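Local coordinates for TIR-like domain-containing protein (Prevotella corporis, PDB 7EBD) that belongs to the prokaryotic STING family of TIR-like domain-containing proteins and forms a two-chain assembly that binds C2E, at residues D36-T41 with S88-D93. Sequence-based numbering, arbitrary orientation.
Sequences DGKTYT and SKEEGD. With ACT (acetate ion), chain C.
Lys38 reaches across Tyr40 toward the turn that follows strand 84-91. CB points to the opposing segment; Lys38 CD lies 3.2 Å from Glu90 OE1, the two side chains crossing at about a right angle. A bend at chi3 (80°) carries Lys38 CE over one face of the Tyr40 ring, 3.8 Å above its plane and offset toward the rim. Lys38 NZ ends 3.1 Å from Gly92 O and makes a long salt bridge of 4.0 Å to Asp93 OD1. Glu90 OE1, 4.1 Å from Lys38 NZ, is a further opposite charge beyond salt-bridge range; the ammonium may partly offset the two carboxylates. Beneath the lysine, Tyr40 CD1 of the buried ring sits 3.4 Å from Asp93 O, near the ring plane, while Tyr40 OH is 3.3 Å from Glu90 CB, on the strand. The Tyr40 side chain also touches Leu95 of strand 94-99 and Met30. An acetate ion, probably from the crystallisation liquor, places its methyl by Tyr40 OH. Ser88 OG donates a 2.8 Å hydrogen bond to the acetate O. The arrangement is a surface packing of side chains, joining residues 38-40, at the end of the short 34-35/38-39 antiparallel pair, to the end of strand 84-91 and its turn into strand 94-99, in the prokaryotic STING domain.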
# COMPACT_ATOMS: atom_id res chain seq x y z
N ASP A 36 10.21 -8.76 21.85
CA ASP A 36 10.05 -10.06 22.50
C ASP A 36 11.22 -10.37 23.43
O ASP A 36 11.77 -11.48 23.42
CB ASP A 36 9.86 -11.16 21.46
CG ASP A 36 8.56 -11.03 20.69
OD1 ASP A 36 7.85 -10.03 20.90
OD2 ASP A 36 8.25 -11.93 19.88
N GLY A 37 11.61 -9.38 24.23
CA GLY A 37 12.63 -9.55 25.23
C GLY A 37 14.02 -9.11 24.82
O GLY A 37 14.83 -8.78 25.69
N LYS A 38 14.31 -9.08 23.52
CA LYS A 38 15.65 -8.77 23.04
C LYS A 38 15.76 -7.32 22.60
O LYS A 38 14.77 -6.69 22.19
CB LYS A 38 16.03 -9.69 21.87
CG LYS A 38 17.03 -10.76 22.22
CD LYS A 38 17.88 -11.14 21.02
CE LYS A 38 19.00 -10.13 20.79
NZ LYS A 38 19.86 -10.52 19.64
N THR A 39 16.98 -6.80 22.66
CA THR A 39 17.31 -5.46 22.20
C THR A 39 18.39 -5.58 21.14
O THR A 39 19.49 -6.06 21.42
CB THR A 39 17.78 -4.57 23.35
OG1 THR A 39 16.69 -4.32 24.24
CG2 THR A 39 18.31 -3.24 22.82
N TYR A 40 18.07 -5.16 19.92
CA TYR A 40 18.98 -5.31 18.79
C TYR A 40 19.75 -4.02 18.54
O TYR A 40 19.19 -2.92 18.61
CB TYR A 40 18.21 -5.70 17.53
CG TYR A 40 17.55 -7.06 17.62
CD1 TYR A 40 18.25 -8.20 17.25
CD2 TYR A 40 16.25 -7.20 18.07
CE1 TYR A 40 17.66 -9.45 17.33
CE2 TYR A 40 15.65 -8.44 18.16
CZ TYR A 40 16.37 -9.56 17.79
OH TYR A 40 15.79 -10.81 17.87
N THR A 41 21.04 -4.17 18.24
CA THR A 41 21.89 -3.04 17.88
C THR A 41 22.03 -2.87 16.38
O THR A 41 22.46 -1.80 15.93
CB THR A 41 23.28 -3.20 18.50
OG1 THR A 41 23.82 -4.48 18.13
CG2 THR A 41 23.21 -3.11 20.02
N SER A 88 9.94 -11.01 10.62
CA SER A 88 11.35 -10.85 10.94
C SER A 88 11.89 -12.12 11.59
O SER A 88 11.15 -13.06 11.87
CB SER A 88 11.59 -9.65 11.85
OG SER A 88 10.93 -9.82 13.09
N LYS A 89 13.20 -12.11 11.80
CA LYS A 89 13.88 -13.18 12.52
C LYS A 89 15.15 -12.61 13.13
O LYS A 89 15.55 -11.47 12.87
CB LYS A 89 14.20 -14.37 11.60
CG LYS A 89 15.31 -14.10 10.61
CD LYS A 89 15.50 -15.27 9.65
CE LYS A 89 16.67 -16.15 10.07
NZ LYS A 89 17.05 -17.11 9.00
N GLU A 90 15.78 -13.43 13.98
CA GLU A 90 17.01 -13.07 14.67
C GLU A 90 18.17 -13.83 14.04
O GLU A 90 18.08 -15.04 13.85
CB GLU A 90 16.90 -13.38 16.16
CG GLU A 90 18.24 -13.52 16.87
CD GLU A 90 18.09 -14.05 18.28
OE1 GLU A 90 17.19 -13.57 19.01
OE2 GLU A 90 18.87 -14.94 18.67
N GLU A 91 19.24 -13.11 13.72
CA GLU A 91 20.48 -13.70 13.21
C GLU A 91 21.60 -13.14 14.08
O GLU A 91 22.12 -12.05 13.82
CB GLU A 91 20.69 -13.38 11.73
CG GLU A 91 21.95 -13.99 11.13
CD GLU A 91 21.67 -15.30 10.41
OE1 GLU A 91 20.55 -15.85 10.57
OE2 GLU A 91 22.57 -15.79 9.69
N GLY A 92 21.94 -13.88 15.13
CA GLY A 92 22.92 -13.39 16.08
C GLY A 92 22.37 -12.17 16.79
O GLY A 92 21.32 -12.21 17.44
N ASP A 93 23.07 -11.05 16.64
CA ASP A 93 22.64 -9.78 17.21
C ASP A 93 21.89 -8.91 16.21
O ASP A 93 21.57 -7.76 16.52
CB ASP A 93 23.84 -9.01 17.77
CG ASP A 93 24.51 -9.73 18.92
OD1 ASP A 93 23.79 -10.17 19.85
OD2 ASP A 93 25.75 -9.86 18.90
C ACT C . 11.45 -11.52 16.36
O ACT C . 11.63 -11.56 15.11
OXT ACT C . 10.38 -11.71 17.01
CH3 ACT C . 12.72 -11.20 17.19